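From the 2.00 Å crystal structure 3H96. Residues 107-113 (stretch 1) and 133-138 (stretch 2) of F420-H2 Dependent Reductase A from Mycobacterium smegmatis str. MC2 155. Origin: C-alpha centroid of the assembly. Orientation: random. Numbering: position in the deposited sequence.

Stretch 1 (107-113) DRDRIYS
Stretch 2 133-138: RTIPVL

What forms the apolar centre of the contact? Val 137, which opens a strand that runs on through Leu 138, points its CA-to-CB bond toward the helix 107-113 and, with chi1 at 174° (t), sets its methyls among three helical residues. Its CG1 lies 4.0 Å from CG2 of Ile 111 (chi1 m, chi2 t), while its CG2 lies 4.0 Å from CD2 of Tyr 112, at the edge of the ring and near its plane. The same methyl, CG2 of Val 137, is 3.7 Å from CG of Arg 108, so even the arginine contributes aliphatic surface here. The register is fixed at this point: CA of Arg 108 and CA of Val 137 are 6.3 Å apart, the nearest such pair across the stretches.

How does the apolar packing continue along the second stretch? Ile 135, in the loop before the strand (phi/psi -69/119), also points toward the helix, with chi1 at -72° (m) and chi2 at 169° (t). Its CG2 comes within 3.6 Å of CE2 of Tyr 112, approaching the ring obliquely, and its CD1 reaches 3.6 Å from OH of Tyr 112. The tyrosine, with chi1 at -157° (t) and chi2 at -84°, can thus touch both residues. Between them Pro 136 (-69/144) points away, whereas Val 137 (-113/130) points toward the helix again, an alternation expected of an extended chain.

Why does the helix bring these three residues together? Arg 108, Ile 111 and Tyr 112 follow the spacing of a helical turn, with phi/psi close to -60/-45 and backbone hydrogen bonds such as N of Tyr 112 to O of Arg 108, 2.8 Å. Asp 107 and Arg 110 lie out of reach of the second stretch and form a salt bridge of their own, OD2 of Asp 107 to NH2 of Arg 110 at 2.8 Å.

What closes the polar edge? Arg 108 leaves the helix with chi1 at -166° (t), then chi2 at -139° between wells, chi3 at 63° (p) and chi4 at 113°. Its NH1 donates a hydrogen bond to O of Ile 135 at 2.7 Å and 154°, near the guanidinium plane, tying the helix to the loop backbone. Over one face of the guanidinium sits CG2 of Thr 134 (chi1 m), 3.6 Å from NE of Arg 108. A salt bridge within the helix, NH2 of Arg 108 to OD1 of Asp 109 at 2.9 Å, engages the group further.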

ATOM      1  N   ASP A 107     -12.973  -9.245   7.431  1.00 25.62           N
ATOM      2  CA  ASP A 107     -12.790  -8.009   6.633  1.00 24.43           C
ATOM      3  C   ASP A 107     -11.460  -7.923   5.819  1.00 21.28           C
ATOM      4  O   ASP A 107     -11.497  -7.529   4.655  1.00 19.30           O
ATOM      5  CB  ASP A 107     -13.027  -6.730   7.427  1.00 26.18           C
ATOM      6  CG  ASP A 107     -14.548  -6.454   7.678  1.00 34.52           C
ATOM      7  OD1 ASP A 107     -15.344  -7.417   7.769  1.00 33.69           O
ATOM      8  OD2 ASP A 107     -14.951  -5.265   7.752  1.00 39.58           O
ATOM      9  N   ARG A 108     -10.348  -8.267   6.425  1.00 18.95           N
ATOM     10  CA  ARG A 108      -9.072  -8.341   5.727  1.00 17.62           C
ATOM     11  C   ARG A 108      -9.185  -9.301   4.519  1.00 17.81           C
ATOM     12  O   ARG A 108      -8.812  -8.961   3.446  1.00 16.26           O
ATOM     13  CB  ARG A 108      -7.919  -8.781   6.635  1.00 16.08           C
ATOM     14  CG  ARG A 108      -6.537  -8.569   6.100  1.00 17.79           C
ATOM     15  CD  ARG A 108      -5.427  -9.677   6.316  1.00 21.39           C
ATOM     16  NE  ARG A 108      -5.776 -10.885   5.663  1.00 24.62           N
ATOM     17  CZ  ARG A 108      -5.179 -11.464   4.631  1.00 22.83           C
ATOM     18  NH1 ARG A 108      -4.103 -11.028   4.075  1.00 18.58           N
ATOM     19  NH2 ARG A 108      -5.705 -12.549   4.192  1.00 24.07           N
ATOM     20  N   ASP A 109      -9.686 -10.492   4.805  1.00 16.96           N
ATOM     21  CA  ASP A 109      -9.832 -11.548   3.830  1.00 17.14           C
ATOM     22  C   ASP A 109     -10.681 -11.072   2.650  1.00 15.99           C
ATOM     23  O   ASP A 109     -10.364 -11.417   1.489  1.00 14.53           O
ATOM     24  CB  ASP A 109     -10.486 -12.786   4.464  1.00 17.95           C
ATOM     25  CG  ASP A 109      -9.522 -13.580   5.325  1.00 22.81           C
ATOM     26  OD1 ASP A 109      -8.308 -13.234   5.389  1.00 24.11           O
ATOM     27  OD2 ASP A 109      -9.987 -14.591   5.912  1.00 26.84           O
ATOM     28  N   ARG A 110     -11.754 -10.330   2.928  1.00 15.07           N
ATOM     29  CA  ARG A 110     -12.560  -9.913   1.845  1.00 17.51           C
ATOM     30  C   ARG A 110     -11.874  -8.878   0.981  1.00 14.79           C
ATOM     31  O   ARG A 110     -11.956  -8.953  -0.233  1.00 12.50           O
ATOM     32  CB  ARG A 110     -14.036  -9.604   2.196  1.00 19.90           C
ATOM     33  CG  ARG A 110     -14.282  -8.335   2.832  1.00 27.17           C
ATOM     34  CD  ARG A 110     -15.765  -7.969   2.812  0.50 29.17           C
ATOM     35  NE  ARG A 110     -16.079  -7.109   3.953  0.50 31.98           N
ATOM     36  CZ  ARG A 110     -15.627  -5.868   4.101  0.50 32.11           C
ATOM     37  NH1 ARG A 110     -14.847  -5.337   3.179  0.50 29.66           N
ATOM     38  NH2 ARG A 110     -15.958  -5.157   5.177  0.50 33.90           N
ATOM     39  N   ILE A 111     -11.177  -7.921   1.598  1.00 14.70           N
ATOM     40  CA  ILE A 111     -10.504  -6.876   0.811  1.00 12.48           C
ATOM     41  C   ILE A 111      -9.310  -7.526   0.056  1.00 13.18           C
ATOM     42  O   ILE A 111      -9.134  -7.288  -1.138  1.00 10.36           O
ATOM     43  CB  ILE A 111     -10.057  -5.751   1.698  1.00 13.42           C
ATOM     44  CG1 ILE A 111     -11.280  -4.989   2.247  1.00 12.25           C
ATOM     45  CG2 ILE A 111      -9.031  -4.796   1.011  1.00 12.20           C
ATOM     46  CD1 ILE A 111     -10.937  -4.376   3.586  1.00 16.21           C
ATOM     47  N   TYR A 112      -8.555  -8.399   0.744  1.00 13.05           N
ATOM     48  CA  TYR A 112      -7.502  -9.103   0.057  1.00 13.38           C
ATOM     49  C   TYR A 112      -8.074  -9.922  -1.092  1.00 13.64           C
ATOM     50  O   TYR A 112      -7.494  -9.916  -2.161  1.00 13.12           O
ATOM     51  CB  TYR A 112      -6.712 -10.037   0.997  1.00 13.84           C
ATOM     52  CG  TYR A 112      -5.330 -10.301   0.437  1.00 12.51           C
ATOM     53  CD1 TYR A 112      -5.119 -11.308  -0.527  1.00 13.45           C
ATOM     54  CD2 TYR A 112      -4.234  -9.501   0.839  1.00 14.84           C
ATOM     55  CE1 TYR A 112      -3.848 -11.516  -1.073  1.00 10.64           C
ATOM     56  CE2 TYR A 112      -2.953  -9.707   0.335  1.00 12.88           C
ATOM     57  CZ  TYR A 112      -2.794 -10.742  -0.642  1.00 15.48           C
ATOM     58  OH  TYR A 112      -1.571 -10.983  -1.173  1.00 12.77           O
ATOM     59  N   SER A 113      -9.201 -10.634  -0.905  1.00 13.98           N
ATOM     60  CA  SER A 113      -9.752 -11.403  -2.034  1.00 14.82           C
ATOM     61  C   SER A 113     -10.094 -10.562  -3.233  1.00 13.48           C
ATOM     62  O   SER A 113      -9.902 -11.010  -4.311  1.00 10.13           O
ATOM     63  CB  SER A 113     -11.012 -12.210  -1.694  1.00 17.10           C
ATOM     64  OG  SER A 113     -10.713 -12.894  -0.515  1.00 23.01           O
ATOM     65  N   ARG A 133       3.500 -15.768   7.504  1.00 17.53           N
ATOM     66  CA  ARG A 133       2.867 -14.581   7.948  1.00 16.15           C
ATOM     67  C   ARG A 133       1.558 -14.349   7.174  1.00 17.00           C
ATOM     68  O   ARG A 133       1.396 -14.865   6.045  1.00 15.46           O
ATOM     69  CB  ARG A 133       3.812 -13.361   7.841  1.00 15.69           C
ATOM     70  CG  ARG A 133       4.046 -12.864   6.478  1.00 15.58           C
ATOM     71  CD  ARG A 133       4.974 -11.593   6.374  1.00 12.18           C
ATOM     72  NE  ARG A 133       5.328 -11.560   4.965  1.00 15.89           N
ATOM     73  CZ  ARG A 133       4.864 -10.685   4.051  1.00 13.90           C
ATOM     74  NH1 ARG A 133       4.086  -9.679   4.379  1.00 12.41           N
ATOM     75  NH2 ARG A 133       5.227 -10.811   2.776  1.00 11.84           N
ATOM     76  N   THR A 134       0.626 -13.619   7.812  1.00 16.00           N
ATOM     77  CA  THR A 134      -0.582 -13.133   7.130  1.00 16.35           C
ATOM     78  C   THR A 134      -0.242 -11.739   6.635  1.00 14.00           C
ATOM     79  O   THR A 134       0.272 -10.910   7.420  1.00 12.41           O
ATOM     80  CB  THR A 134      -1.706 -13.011   8.140  1.00 18.82           C
ATOM     81  OG1 THR A 134      -2.083 -14.347   8.494  1.00 25.59           O
ATOM     82  CG2 THR A 134      -3.008 -12.288   7.536  1.00 18.81           C
ATOM     83  N   ILE A 135      -0.474 -11.499   5.336  1.00 12.89           N
ATOM     84  CA  ILE A 135      -0.114 -10.222   4.637  1.00 10.35           C
ATOM     85  C   ILE A 135      -1.024  -9.145   5.196  1.00 10.61           C
ATOM     86  O   ILE A 135      -2.275  -9.259   5.092  1.00 11.27           O
ATOM     87  CB  ILE A 135      -0.176 -10.411   3.092  1.00 10.55           C
ATOM     88  CG1 ILE A 135       1.027 -11.296   2.701  1.00 12.78           C
ATOM     89  CG2 ILE A 135       0.016  -9.098   2.306  1.00  8.67           C
ATOM     90  CD1 ILE A 135       0.966 -11.798   1.233  1.00 14.95           C
ATOM     91  N   PRO A 136      -0.406  -8.118   5.829  1.00 10.76           N
ATOM     92  CA  PRO A 136      -1.269  -7.107   6.418  1.00 11.61           C
ATOM     93  C   PRO A 136      -2.000  -6.254   5.388  1.00 12.60           C
ATOM     94  O   PRO A 136      -1.471  -5.932   4.284  1.00 11.10           O
ATOM     95  CB  PRO A 136      -0.322  -6.246   7.265  1.00 11.80           C
ATOM     96  CG  PRO A 136       0.909  -7.196   7.577  1.00 12.34           C
ATOM     97  CD  PRO A 136       0.985  -8.091   6.350  1.00  8.91           C
ATOM     98  N   VAL A 137      -3.238  -5.905   5.722  1.00 11.22           N
ATOM     99  CA  VAL A 137      -3.919  -4.858   4.937  1.00 10.44           C
ATOM    100  C   VAL A 137      -4.119  -3.627   5.819  1.00  9.46           C
ATOM    101  O   VAL A 137      -4.647  -3.748   6.930  1.00 10.82           O
ATOM    102  CB  VAL A 137      -5.267  -5.416   4.406  1.00  9.99           C
ATOM    103  CG1 VAL A 137      -6.142  -4.342   3.672  1.00  8.32           C
ATOM    104  CG2 VAL A 137      -4.981  -6.535   3.442  1.00 12.12           C
ATOM    105  N   LEU A 138      -3.736  -2.442   5.330  1.00 10.00           N
ATOM    106  CA  LEU A 138      -3.982  -1.222   6.062  1.00 11.21           C
ATOM    107  C   LEU A 138      -5.007  -0.342   5.302  1.00 12.01           C
ATOM    108  O   LEU A 138      -4.976  -0.284   4.071  1.00 10.76           O
ATOM    109  CB  LEU A 138      -2.673  -0.415   6.195  1.00 10.83           C
ATOM    110  CG  LEU A 138      -1.482  -1.079   6.881  1.00 12.57           C
ATOM    111  CD1 LEU A 138      -0.365  -0.036   6.954  1.00 13.33           C
ATOM    112  CD2 LEU A 138      -1.827  -1.457   8.310  1.00 11.09           C
TER